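Local coordinates for cell death abnormality protein 2 (Caenorhabditis elegans, PDB 3QWX) that acts as an SH2-SH3 signalling adaptor of the CRK family, required for engulfment of cell corpses and for cell migration, and forms a ternary complex with ced-5 and ced-12, at residues Pro93-Leu96 against Asn97-Met101; Arg21-Ala24 against His25-Gly29; Glu71-Asp75 against Gly76-Ala80; Gly5-Pro8 against Phe9-Arg12; Leu165-Ala168 against Asn169-Gln172. One frame throughout, in Å; residues are numbered along the deposited sequence.

Interaction 1. Residues Pro93-Leu96 against Asn97-Met101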
loop_
_atom_site.group_PDB
_atom_site.type_symbol
_atom_site.label_atom_id
_atom_site.label_comp_id
_atom_site.label_asym_id
_atom_site.label_seq_id
_atom_site.Cartn_x
_atom_site.Cartn_y
_atom_site.Cartn_z
ATOM N N PRO A 93 8.715 -8.556 4.473
ATOM C CA PRO A 93 8.096 -8.530 5.805
ATOM C C PRO A 93 9.127 -8.377 6.926
ATOM O O PRO A 93 8.870 -7.672 7.914
ATOM C CB PRO A 93 7.366 -9.878 5.874
ATOM C CG PRO A 93 7.041 -10.180 4.394
ATOM C CD PRO A 93 8.302 -9.737 3.690
ATOM N N ALA A 94 10.282 -9.016 6.766
ATOM C CA ALA A 94 11.350 -8.905 7.744
ATOM C C ALA A 94 11.808 -7.451 7.860
ATOM O O ALA A 94 12.022 -6.947 8.961
ATOM C CB ALA A 94 12.516 -9.814 7.374
ATOM N N LEU A 95 11.935 -6.777 6.717
ATOM C CA LEU A 95 12.314 -5.368 6.679
ATOM C C LEU A 95 11.293 -4.516 7.414
ATOM O O LEU A 95 11.654 -3.675 8.224
ATOM C CB LEU A 95 12.452 -4.884 5.225
ATOM C CG LEU A 95 12.810 -3.418 4.914
ATOM C CD1 LEU A 95 13.422 -3.282 3.527
ATOM C CD2 LEU A 95 11.605 -2.488 5.070
ATOM N N LEU A 96 10.013 -4.721 7.111
ATOM C CA LEU A 96 8.934 -3.928 7.702
ATOM C C LEU A 96 8.813 -4.174 9.199
ATOM O O LEU A 96 8.646 -3.237 9.969
ATOM C CB LEU A 96 7.587 -4.250 7.035
ATOM C CG LEU A 96 7.427 -3.884 5.549
ATOM C CD1 LEU A 96 6.091 -4.363 5.037
ATOM C CD2 LEU A 96 7.586 -2.385 5.327
ATOM N N ASN A 97 8.865 -5.443 9.605
ATOM C CA ASN A 97 8.884 -5.771 11.032
ATOM C C ASN A 97 10.015 -5.057 11.761
ATOM O O ASN A 97 9.833 -4.518 12.864
ATOM C CB ASN A 97 9.051 -7.270 11.244
ATOM C CG ASN A 97 9.111 -7.636 12.712
ATOM O OD1 ASN A 97 8.090 -7.610 13.408
ATOM N ND2 ASN A 97 10.305 -7.976 13.193
ATOM N N HIS A 98 11.192 -5.068 11.146
ATOM C CA HIS A 98 12.380 -4.504 11.776
ATOM C C HIS A 98 12.148 -3.037 12.148
ATOM O O HIS A 98 12.583 -2.568 13.199
ATOM C CB HIS A 98 13.588 -4.644 10.838
ATOM C CG HIS A 98 14.847 -4.029 11.369
ATOM N ND1 HIS A 98 15.711 -4.704 12.200
ATOM C CD2 HIS A 98 15.386 -2.801 11.184
ATOM C CE1 HIS A 98 16.732 -3.922 12.505
ATOM N NE2 HIS A 98 16.560 -2.763 11.898
ATOM N N PHE A 99 11.453 -2.304 11.285
ATOM C CA PHE A 99 11.312 -0.866 11.503
ATOM C C PHE A 99 10.065 -0.486 12.312
ATOM O O PHE A 99 9.710 0.681 12.414
ATOM C CB PHE A 99 11.428 -0.094 10.181
ATOM C CG PHE A 99 12.841 -0.059 9.631
ATOM C CD1 PHE A 99 13.797 0.759 10.206
ATOM C CD2 PHE A 99 13.203 -0.848 8.546
ATOM C CE1 PHE A 99 15.091 0.803 9.714
ATOM C CE2 PHE A 99 14.504 -0.824 8.044
ATOM C CZ PHE A 99 15.448 0.009 8.627
ATOM N N LYS A 100 9.420 -1.484 12.905
ATOM C CA LYS A 100 8.422 -1.232 13.934
ATOM C C LYS A 100 9.100 -0.736 15.206
ATOM O O LYS A 100 8.548 0.092 15.925
ATOM C CB LYS A 100 7.632 -2.503 14.264
ATOM C CG LYS A 100 6.545 -2.885 13.271
ATOM C CD LYS A 100 5.710 -4.011 13.866
ATOM C CE LYS A 100 4.539 -4.392 12.996
ATOM N NZ LYS A 100 3.740 -5.468 13.645
ATOM N N MET A 101 10.294 -1.251 15.477
ATOM C CA MET A 101 10.961 -1.027 16.765
ATOM C C MET A 101 12.336 -0.390 16.621
ATOM O O MET A 101 13.100 -0.321 17.587
ATOM C CB MET A 101 11.092 -2.339 17.551
ATOM C CG MET A 101 9.774 -2.898 18.088
ATOM S SD MET A 101 8.902 -1.778 19.216
ATOM C CE MET A 101 9.831 -2.024 20.734
HETATM O O HOH W 1 12.723 -8.149 11.189
#

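Interaction 2. Residues Arg21-Ala24 against His25-Gly29. With SO4 (sulfate ion), chain B.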
loop_
_atom_site.group_PDB
_atom_site.type_symbol
_atom_site.label_atom_id
_atom_site.label_comp_id
_atom_site.label_asym_id
_atom_site.label_seq_id
_atom_site.Cartn_x
_atom_site.Cartn_y
_atom_site.Cartn_z
ATOM N N ARG A 21 5.566 9.256 -6.324
ATOM C CA ARG A 21 6.280 9.840 -5.206
ATOM C C ARG A 21 5.586 11.120 -4.742
ATOM O O ARG A 21 5.402 11.351 -3.547
ATOM C CB ARG A 21 7.721 10.138 -5.604
ATOM C CG ARG A 21 8.569 10.668 -4.465
ATOM C CD ARG A 21 9.973 11.041 -4.908
ATOM N NE ARG A 21 10.726 11.675 -3.827
ATOM C CZ ARG A 21 11.761 11.108 -3.210
ATOM N NH1 ARG A 21 12.168 9.902 -3.582
ATOM N NH2 ARG A 21 12.393 11.745 -2.232
ATOM N N GLU A 22 5.195 11.948 -5.702
ATOM C CA GLU A 22 4.596 13.242 -5.403
ATOM C C GLU A 22 3.234 13.112 -4.720
ATOM O O GLU A 22 2.914 13.876 -3.794
ATOM C CB GLU A 22 4.494 14.094 -6.672
ATOM C CG GLU A 22 5.848 14.581 -7.197
ATOM C CD GLU A 22 6.723 13.464 -7.781
ATOM O OE1 GLU A 22 6.179 12.558 -8.462
ATOM O OE2 GLU A 22 7.960 13.509 -7.573
ATOM N N GLU A 23 2.430 12.155 -5.171
ATOM C CA GLU A 23 1.141 11.955 -4.533
ATOM C C GLU A 23 1.299 11.418 -3.114
ATOM O O GLU A 23 0.644 11.897 -2.185
ATOM C CB GLU A 23 0.215 11.050 -5.344
ATOM C CG GLU A 23 -1.194 11.077 -4.761
ATOM C CD GLU A 23 -2.183 10.182 -5.468
ATOM O OE1 GLU A 23 -1.793 9.462 -6.419
ATOM O OE2 GLU A 23 -3.362 10.201 -5.052
ATOM N N ALA A 24 2.162 10.420 -2.952
ATOM C CA ALA A 24 2.476 9.880 -1.620
ATOM C C ALA A 24 2.943 10.952 -0.640
ATOM O O ALA A 24 2.539 10.969 0.524
ATOM C CB ALA A 24 3.526 8.769 -1.727
ATOM N N HIS A 25 3.822 11.829 -1.105
ATOM C CA HIS A 25 4.380 12.876 -0.256
ATOM C C HIS A 25 3.268 13.815 0.212
ATOM O O HIS A 25 3.194 14.202 1.383
ATOM C CB HIS A 25 5.435 13.669 -1.036
ATOM C CG HIS A 25 6.472 14.312 -0.171
ATOM N ND1 HIS A 25 6.181 15.318 0.726
ATOM C CD2 HIS A 25 7.803 14.095 -0.071
ATOM C CE1 HIS A 25 7.285 15.691 1.340
ATOM N NE2 HIS A 25 8.284 14.957 0.880
ATOM N N LYS A 26 2.417 14.201 -0.727
ATOM C CA LYS A 26 1.270 15.037 -0.414
ATOM C C LYS A 26 0.337 14.350 0.587
ATOM O O LYS A 26 -0.019 14.938 1.599
ATOM C CB LYS A 26 0.504 15.388 -1.692
ATOM C CG LYS A 26 -0.701 16.293 -1.464
ATOM C CD LYS A 26 -1.697 16.182 -2.616
ATOM C CE LYS A 26 -2.993 16.927 -2.312
ATOM N NZ LYS A 26 -3.864 17.075 -3.525
ATOM N N LEU A 27 -0.065 13.111 0.304
ATOM C CA LEU A 27 -0.992 12.403 1.189
ATOM C C LEU A 27 -0.422 12.226 2.604
ATOM O O LEU A 27 -1.095 12.510 3.595
ATOM C CB LEU A 27 -1.389 11.047 0.592
ATOM C CG LEU A 27 -2.185 11.098 -0.715
ATOM C CD1 LEU A 27 -2.542 9.690 -1.199
ATOM C CD2 LEU A 27 -3.446 11.956 -0.563
ATOM N N LEU A 28 0.819 11.757 2.697
ATOM C CA LEU A 28 1.431 11.504 3.997
ATOM C C LEU A 28 1.849 12.793 4.709
ATOM O O LEU A 28 2.055 12.798 5.929
ATOM C CB LEU A 28 2.593 10.507 3.877
ATOM C CG LEU A 28 2.145 9.039 3.765
ATOM C CD1 LEU A 28 3.299 8.136 3.411
ATOM C CD2 LEU A 28 1.497 8.542 5.059
ATOM N N GLY A 29 1.940 13.886 3.953
ATOM C CA GLY A 29 2.283 15.179 4.514
ATOM C C GLY A 29 1.109 15.989 5.055
ATOM O O GLY A 29 1.309 17.040 5.674
HETATM S S SO4 B . 11.088 7.296 -6.284
HETATM O O1 SO4 B . 9.792 6.811 -6.753
HETATM O O2 SO4 B . 11.510 8.410 -7.127
HETATM O O3 SO4 B . 11.018 7.759 -4.900
HETATM O O4 SO4 B . 12.049 6.204 -6.349
#

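Interaction 3. Residues Glu71-Asp75 against Gly76-Ala80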
loop_
_atom_site.group_PDB
_atom_site.type_symbol
_atom_site.label_atom_id
_atom_site.label_comp_id
_atom_site.label_asym_id
_atom_site.label_seq_id
_atom_site.Cartn_x
_atom_site.Cartn_y
_atom_site.Cartn_z
ATOM N N GLU A 71 20.650 -9.908 -5.189
ATOM C CA GLU A 71 20.920 -10.997 -6.112
ATOM C C GLU A 71 20.363 -12.317 -5.577
ATOM O O GLU A 71 20.624 -12.690 -4.429
ATOM C CB GLU A 71 22.431 -11.096 -6.316
ATOM C CG GLU A 71 22.906 -12.343 -7.012
ATOM C CD GLU A 71 24.385 -12.281 -7.305
ATOM O OE1 GLU A 71 25.154 -13.036 -6.670
ATOM O OE2 GLU A 71 24.774 -11.455 -8.151
ATOM N N PRO A 72 19.586 -13.033 -6.408
ATOM C CA PRO A 72 18.989 -14.311 -6.007
ATOM C C PRO A 72 20.058 -15.391 -6.056
ATOM O O PRO A 72 20.946 -15.291 -6.905
ATOM C CB PRO A 72 17.952 -14.585 -7.110
ATOM C CG PRO A 72 17.994 -13.392 -8.038
ATOM C CD PRO A 72 19.297 -12.709 -7.811
ATOM N N LYS A 73 19.981 -16.399 -5.189
ATOM C CA LYS A 73 20.926 -17.515 -5.251
ATOM C C LYS A 73 20.708 -18.305 -6.538
ATOM O O LYS A 73 19.586 -18.430 -7.016
ATOM C CB LYS A 73 20.815 -18.430 -4.019
ATOM C CG LYS A 73 21.515 -17.871 -2.773
ATOM C CD LYS A 73 21.944 -18.960 -1.770
ATOM C CE LYS A 73 23.210 -19.701 -2.209
ATOM N NZ LYS A 73 24.411 -18.815 -2.353
ATOM N N GLU A 74 21.789 -18.841 -7.092
ATOM C CA GLU A 74 21.752 -19.450 -8.419
ATOM C C GLU A 74 21.018 -20.795 -8.458
ATOM O O GLU A 74 20.643 -21.284 -9.525
ATOM C CB GLU A 74 23.181 -19.558 -8.956
ATOM C CG GLU A 74 24.030 -18.393 -8.464
ATOM C CD GLU A 74 25.367 -18.256 -9.171
ATOM O OE1 GLU A 74 25.858 -19.250 -9.765
ATOM O OE2 GLU A 74 25.931 -17.138 -9.116
ATOM N N ASP A 75 20.790 -21.381 -7.288
ATOM C CA ASP A 75 20.066 -22.645 -7.200
ATOM C C ASP A 75 18.567 -22.458 -7.438
ATOM O O ASP A 75 17.858 -23.407 -7.774
ATOM C CB ASP A 75 20.313 -23.306 -5.840
ATOM C CG ASP A 75 20.294 -22.304 -4.698
ATOM O OD1 ASP A 75 19.227 -21.693 -4.471
ATOM O OD2 ASP A 75 21.344 -22.119 -4.034
ATOM N N GLY A 76 18.085 -21.230 -7.269
ATOM C CA GLY A 76 16.664 -20.953 -7.402
ATOM C C GLY A 76 15.903 -21.336 -6.142
ATOM O O GLY A 76 14.669 -21.318 -6.118
ATOM N N THR A 77 16.647 -21.677 -5.093
ATOM C CA THR A 77 16.063 -22.148 -3.838
ATOM C C THR A 77 16.277 -21.150 -2.697
ATOM O O THR A 77 16.428 -21.543 -1.536
ATOM C CB THR A 77 16.634 -23.536 -3.417
ATOM O OG1 THR A 77 18.028 -23.418 -3.098
ATOM C CG2 THR A 77 16.456 -24.564 -4.531
ATOM N N ALA A 78 16.298 -19.863 -3.038
ATOM C CA ALA A 78 16.416 -18.793 -2.052
ATOM C C ALA A 78 16.177 -17.431 -2.699
ATOM O O ALA A 78 17.108 -16.810 -3.227
ATOM C CB ALA A 78 17.785 -18.829 -1.368
ATOM N N ALA A 79 14.927 -16.972 -2.652
ATOM C CA ALA A 79 14.542 -15.679 -3.227
ATOM C C ALA A 79 15.526 -14.555 -2.877
ATOM O O ALA A 79 16.108 -14.532 -1.787
ATOM C CB ALA A 79 13.126 -15.307 -2.788
ATOM N N ALA A 80 15.717 -13.626 -3.806
ATOM C CA ALA A 80 16.588 -12.491 -3.556
ATOM C C ALA A 80 16.176 -11.771 -2.276
ATOM O O ALA A 80 14.989 -11.623 -1.973
ATOM C CB ALA A 80 16.578 -11.520 -4.739
HETATM O O HOH W 2 17.183 -18.241 -5.510
#

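Interaction 4. Residues Gly5-Pro8 against Phe9-Arg12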
loop_
_atom_site.group_PDB
_atom_site.type_symbol
_atom_site.label_atom_id
_atom_site.label_comp_id
_atom_site.label_asym_id
_atom_site.label_seq_id
_atom_site.Cartn_x
_atom_site.Cartn_y
_atom_site.Cartn_z
ATOM N N GLY A 5 1.042 -2.936 15.094
ATOM C CA GLY A 5 0.008 -2.122 14.463
ATOM C C GLY A 5 -0.376 -2.504 13.038
ATOM O O GLY A 5 -1.338 -1.969 12.468
ATOM N N PHE A 6 0.383 -3.423 12.457
ATOM C CA PHE A 6 0.103 -3.936 11.130
ATOM C C PHE A 6 0.776 -5.298 11.002
ATOM O O PHE A 6 1.637 -5.656 11.807
ATOM C CB PHE A 6 0.597 -2.966 10.046
ATOM C CG PHE A 6 2.090 -2.750 10.060
ATOM C CD1 PHE A 6 2.930 -3.539 9.271
ATOM C CD2 PHE A 6 2.655 -1.772 10.856
ATOM C CE1 PHE A 6 4.300 -3.341 9.281
ATOM C CE2 PHE A 6 4.034 -1.575 10.877
ATOM C CZ PHE A 6 4.851 -2.361 10.093
ATOM N N ASP A 7 0.359 -6.061 10.001
ATOM C CA ASP A 7 0.940 -7.367 9.738
ATOM C C ASP A 7 1.883 -7.237 8.543
ATOM O O ASP A 7 1.431 -6.986 7.419
ATOM C CB ASP A 7 -0.172 -8.384 9.464
ATOM C CG ASP A 7 0.361 -9.785 9.184
ATOM O OD1 ASP A 7 1.599 -9.963 9.122
ATOM O OD2 ASP A 7 -0.470 -10.710 9.019
ATOM N N PRO A 8 3.199 -7.374 8.793
ATOM C CA PRO A 8 4.238 -7.210 7.766
ATOM C C PRO A 8 4.037 -8.163 6.601
ATOM O O PRO A 8 4.365 -7.815 5.475
ATOM C CB PRO A 8 5.535 -7.578 8.516
ATOM C CG PRO A 8 5.234 -7.338 9.926
ATOM C CD PRO A 8 3.787 -7.706 10.107
ATOM N N PHE A 9 3.507 -9.356 6.864
ATOM C CA PHE A 9 3.282 -10.318 5.786
ATOM C C PHE A 9 2.179 -9.875 4.816
ATOM O O PHE A 9 2.138 -10.300 3.659
ATOM C CB PHE A 9 3.034 -11.724 6.345
ATOM C CG PHE A 9 4.243 -12.301 7.029
ATOM C CD1 PHE A 9 5.309 -12.784 6.285
ATOM C CD2 PHE A 9 4.341 -12.303 8.409
ATOM C CE1 PHE A 9 6.447 -13.289 6.924
ATOM C CE2 PHE A 9 5.476 -12.806 9.050
ATOM C CZ PHE A 9 6.523 -13.290 8.299
ATOM N N GLU A 10 1.310 -8.991 5.284
ATOM C CA GLU A 10 0.198 -8.508 4.462
ATOM C C GLU A 10 0.467 -7.136 3.837
ATOM O O GLU A 10 -0.454 -6.331 3.642
ATOM C CB GLU A 10 -1.081 -8.487 5.289
ATOM C CG GLU A 10 -1.513 -9.877 5.737
ATOM C CD GLU A 10 -1.646 -10.849 4.569
ATOM O OE1 GLU A 10 -2.181 -10.442 3.505
ATOM O OE2 GLU A 10 -1.210 -12.016 4.711
ATOM N N TRP A 11 1.725 -6.889 3.486
ATOM C CA TRP A 11 2.136 -5.577 2.989
ATOM C C TRP A 11 1.524 -5.184 1.641
ATOM O O TRP A 11 1.456 -3.998 1.305
ATOM C CB TRP A 11 3.661 -5.479 2.924
ATOM C CG TRP A 11 4.306 -6.389 1.923
ATOM C CD1 TRP A 11 4.856 -7.615 2.167
ATOM C CD2 TRP A 11 4.485 -6.141 0.522
ATOM N NE1 TRP A 11 5.370 -8.142 1.008
ATOM C CE2 TRP A 11 5.147 -7.261 -0.019
ATOM C CE3 TRP A 11 4.145 -5.082 -0.331
ATOM C CZ2 TRP A 11 5.474 -7.354 -1.380
ATOM C CZ3 TRP A 11 4.474 -5.177 -1.680
ATOM C CH2 TRP A 11 5.130 -6.302 -2.189
ATOM N N ARG A 12 1.086 -6.174 0.869
ATOM C CA ARG A 12 0.471 -5.899 -0.429
ATOM C C ARG A 12 -0.856 -5.152 -0.263
ATOM O O ARG A 12 -1.337 -4.501 -1.192
ATOM C CB ARG A 12 0.320 -7.188 -1.249
ATOM C CG ARG A 12 1.664 -7.721 -1.780
ATOM C CD ARG A 12 1.510 -9.091 -2.421
ATOM N NE ARG A 12 2.749 -9.600 -3.017
ATOM C CZ ARG A 12 3.712 -10.231 -2.347
ATOM N NH1 ARG A 12 3.612 -10.415 -1.031
ATOM N NH2 ARG A 12 4.792 -10.663 -2.989
HETATM O O HOH W 3 -0.080 -13.056 7.509
#

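Interaction 5. Residues Leu165-Ala168 against Asn169-Gln172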
loop_
_atom_site.group_PDB
_atom_site.type_symbol
_atom_site.label_atom_id
_atom_site.label_comp_id
_atom_site.label_asym_id
_atom_site.label_seq_id
_atom_site.Cartn_x
_atom_site.Cartn_y
_atom_site.Cartn_z
ATOM N N LEU A 165 -9.976 -1.650 -8.866
ATOM C CA LEU A 165 -11.078 -1.008 -9.561
ATOM C C LEU A 165 -12.264 -1.955 -9.717
ATOM O O LEU A 165 -12.100 -3.158 -9.914
ATOM C CB LEU A 165 -10.631 -0.533 -10.948
ATOM C CG LEU A 165 -9.600 0.588 -11.041
ATOM C CD1 LEU A 165 -9.203 0.816 -12.492
ATOM C CD2 LEU A 165 -10.167 1.844 -10.448
ATOM N N VAL A 166 -13.460 -1.384 -9.648
ATOM C CA VAL A 166 -14.696 -2.139 -9.762
ATOM C C VAL A 166 -15.659 -1.357 -10.660
ATOM O O VAL A 166 -15.615 -0.120 -10.703
ATOM C CB VAL A 166 -15.336 -2.391 -8.369
ATOM C CG1 VAL A 166 -14.377 -3.142 -7.453
ATOM C CG2 VAL A 166 -15.772 -1.061 -7.720
ATOM N N PRO A 167 -16.526 -2.070 -11.393
ATOM C CA PRO A 167 -17.490 -1.369 -12.246
ATOM C C PRO A 167 -18.577 -0.723 -11.402
ATOM O O PRO A 167 -19.129 -1.382 -10.516
ATOM C CB PRO A 167 -18.096 -2.489 -13.111
ATOM C CG PRO A 167 -17.239 -3.686 -12.912
ATOM C CD PRO A 167 -16.605 -3.534 -11.549
ATOM N N ALA A 168 -18.892 0.540 -11.674
ATOM C CA ALA A 168 -19.913 1.255 -10.910
ATOM C C ALA A 168 -21.294 0.604 -11.020
ATOM O O ALA A 168 -22.094 0.657 -10.072
ATOM C CB ALA A 168 -19.968 2.715 -11.332
ATOM N N ASN A 169 -21.571 -0.020 -12.165
ATOM C CA ASN A 169 -22.860 -0.692 -12.379
ATOM C C ASN A 169 -22.952 -2.083 -11.732
ATOM O O ASN A 169 -23.945 -2.795 -11.899
ATOM C CB ASN A 169 -23.225 -0.739 -13.871
ATOM C CG ASN A 169 -22.247 -1.556 -14.705
ATOM O OD1 ASN A 169 -22.644 -2.279 -15.625
ATOM N ND2 ASN A 169 -20.971 -1.425 -14.408
ATOM N N TYR A 170 -21.915 -2.457 -10.982
ATOM C CA TYR A 170 -21.902 -3.736 -10.288
ATOM C C TYR A 170 -22.046 -3.553 -8.766
ATOM O O TYR A 170 -22.036 -4.526 -8.013
ATOM C CB TYR A 170 -20.604 -4.491 -10.584
ATOM C CG TYR A 170 -20.588 -5.355 -11.829
ATOM C CD1 TYR A 170 -20.854 -4.816 -13.091
ATOM C CD2 TYR A 170 -20.242 -6.704 -11.747
ATOM C CE1 TYR A 170 -20.812 -5.610 -14.237
ATOM C CE2 TYR A 170 -20.186 -7.505 -12.878
ATOM C CZ TYR A 170 -20.474 -6.958 -14.121
ATOM O OH TYR A 170 -20.416 -7.769 -15.232
ATOM N N VAL A 171 -22.152 -2.304 -8.319
ATOM C CA VAL A 171 -22.293 -2.024 -6.902
ATOM C C VAL A 171 -23.482 -1.111 -6.587
ATOM O O VAL A 171 -23.918 -0.317 -7.421
ATOM C CB VAL A 171 -20.989 -1.418 -6.297
ATOM C CG1 VAL A 171 -19.844 -2.400 -6.425
ATOM C CG2 VAL A 171 -20.642 -0.114 -6.975
ATOM N N GLN A 172 -23.984 -1.227 -5.365
ATOM C CA GLN A 172 -25.087 -0.410 -4.887
ATOM C C GLN A 172 -24.840 0.081 -3.460
ATOM O O GLN A 172 -24.352 -0.677 -2.624
ATOM C CB GLN A 172 -26.350 -1.258 -4.896
ATOM C CG GLN A 172 -27.541 -0.622 -4.223
ATOM C CD GLN A 172 -28.717 -1.578 -4.185
ATOM O OE1 GLN A 172 -28.572 -2.763 -4.507
ATOM N NE2 GLN A 172 -29.889 -1.072 -3.794
#

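Interaction 1. Residues Pro93-Leu96 against Asn97-Met101
With its CG anti to the carbonyl carbon (chi1 -72°), Phe-99 lays its ring back along the helix toward Leu-95, whose CG is anti to the backbone N (chi1 178°). The two side chains approach at a slant, and Leu-95 CD2 comes to 4.2 Å from Phe-99 CD2. The same ring carbon, Phe-99 CD2, lies 3.2 Å from Leu-95 O. Its neighbour His-98 covers one ring face: His-98 CD2 sits 3.6 Å above the plane of Phe-99, over its centre. Asn-97 N binds Pro-93 O in a nearly straight bond of 2.8 Å, and His-98 N binds Ala-94 O at 3.0 Å, but Phe-99 N has only weak bonds to Leu-95 O and Leu-96 O. Asn-97 suits the exposed flank, since a water joins its ND2 to Ala-94 O. Lys-100, just past the helix, sends NZ to Phe-6 O and also makes a cation-pi contact with the Phe-6 ring. Leucines on the inner side give helix 92-98 of the SH2 domain its apolar face: Leu-95 packs on Val-82 and Ile-84 of strand 82-84 and on Phe-89 of strand 87-89, while Leu-96 meets Trp-11 of the N-terminal segment.

Interaction 2. Residues Arg21-Ala24 against His25-Gly29
The first helix of the SH2 fold, 21-29, carries at its start an arginine that, as in other SH2 domains, probably belongs to the phosphotyrosine pocket; a sulfate ion, probably from the crystallisation liquor, occupies the place. Along the helix, His-25 N bonds to Arg-21 O at 2.9 Å, so the turn that presents the arginine is closed by a regular backbone bond. The bonds from Lys-26 N to Glu-22 O, Leu-27 N to Glu-23 O and Leu-28 N to Ala-24 O continue the pattern. Arg-21 reaches outward with CG opposite its backbone N (chi1 -176°) and a chain extended as far as NE, and the turn of the guanidinium at the end (chi4 111°) sets NH1 2.8 Å from sulfate O3. The oxygen lies at the edge of the guanidinium, near its plane, in a somewhat bent bond (N-H...O 145°). Arg-21 CD also passes 3.4 Å from sulfate O3. On another flank Glu-23 and Leu-27 slant across one another: Glu-23 CG and OE2 both lie near Leu-27 CD1, at 4.1 and 4.0 Å. Ala-24 is small enough to lie against Arg-41 and Thr-52 of the central sheet, and Leu-28 fills the adjoining place beside Leu-39. Arg-41 NH1, Ser-43 OG and Ser-44 N also bind the sulfate. This mixture of guanidinium, hydroxyl and backbone N-H groups around a tetrahedral dianion suits a phosphate group as well as a sulfate, so the ion probably mimics the phosphate of a phosphotyrosine ligand.

Interaction 3. Residues Glu71-Asp75 against Gly76-Ala80
Asp-75 OD1 takes two hydrogen bonds from Thr-77: one from OG1 at 2.5 Å and one from the backbone N at 2.7 Å. Thr-77 N meets the anti lone pair of OD1, whereas Thr-77 OG1 stands above the carboxylate plane, 77° out of it. CG of Asp-75 (chi1 41°) and OG1 of Thr-77 (chi1 66°) each lie between their own backbone N and carbonyl carbon, and the two side chains cross at about a right angle. Asp-75 is the third residue of a type I beta turn from Lys-73 to Gly-76, closed by Gly-76 N to Lys-73 O at 3.2 Å. Gly-76 has a positive phi, a region glycine enters easily. A water inside the bend donates to Lys-73 O and accepts from Ala-78 N. Farther down the two arms, Lys-73 CB touches Ala-78 CB at 4.0 Å and Pro-72 CG touches Ala-80 CB at the same separation; the small alanines let the arms run close. The arrangement is an Asx turn (Asp-75 OD1 to Thr-77 N), with the threonine hydroxyl as a second donor, at the tip of a projecting loop between antiparallel strands 62-69 and 82-84 of the SH2 domain.

Interaction 4. Residues Gly5-Pro8 against Phe9-Arg12
A short 3-10 turn in the N-terminal segment, ahead of strand 15-16 of the SH2 fold, is started by Asp-7 and Pro-8. Asp-7 O accepts Glu-10 N at 2.9 Å, the donor standing well out of the carbonyl plane as the tight winding requires. The aspartate also closes an Asx turn: with CG turned opposite its backbone N (chi1 -180°), OD1 curls over the start of the turn and takes the N-H of Phe-9 at 3.0 Å, from above the carboxylate plane. Proline fits the next place because it has no N-H to satisfy there and its ring holds phi near the value the turn needs. The ring of Phe-9 has Asp-7 OD1 near its edge, and the carboxylate and ring planes are 79° apart. The second oxygen, Asp-7 OD2, touches Glu-10 CG at 3.5 Å. The two carboxylates have like charges; their oxygens do not touch, and a water donating to both Asp-7 OD2 and Glu-10 OE2 probably lessens their repulsion. Pro-8 and Phe-9 pack on Pro-93 of helix 92-98, while the buried Trp-11 reaches Ile-92 and meets Tyr-49 edge-to-face. Within the turn, Pro-8 O lies at the edge of the indole, in its plane, 3.4 Å from Trp-11 CD1.

Interaction 5. Residues Leu165-Ala168 against Asn169-Gln172
Over one face of the Tyr-170 ring lies the pyrrolidine of Pro-167, its CG 4.1 Å from the ring centroid and 25° off the normal, a CH-pi contact offset toward the rim. At the edge of the same ring, in plane, is Asn-169 CG. The pair belongs to the 3-10 turn that joins the last two strands of an SH3 domain, 163-167 and 171-173, where the Pro-Ala-Asn-Tyr-Val sequence is a form of the family's Pro-Ser-Asn-Tyr-Val motif. In SH3 domains this proline and tyrosine commonly line the surface that receives proline-rich ligands; ced-5 has a candidate region of that kind, though which SH3 domain binds it is not established here. Pro-167 CB also comes within 3.6 Å of Tyr-170 CD1. The turn is drawn in by Tyr-170 N bonding to Pro-167 O at 3.0 Å, with a weak bond from Val-171 N to Ala-168 O. Ala-168 is compact enough to lie against Trp-154, and Pro-167 packs on Trp-153 and Phe-127. Asn-169 folds its amide back over the turn: with CG between its backbone N and carbonyl carbon (chi1 64°), ND2 lies 3.3 Å from Pro-167 CB.

In the fold
Along the chain the order is interaction 4, 2, 3, 1 and 5. The first four lie in the SH2 half of the chain, and interaction 5 in the SH3 half, its centre about 36 Å from that of interaction 1. Interactions 1 and 4 are the two that touch, with centres about 10 Å apart: the N-terminal turn rests on helix 92-98. Interaction 2 lies on the other helix, 21-29, about 22 Å between centres from interaction 1. Interaction 3 projects in the loop between strands 62-69 and 82-84, about 34 Å between centres from interaction 2. The probable phosphotyrosine site and the SH3 turn thus sit on separate domains, in keeping with an adaptor that joins two kinds of partner.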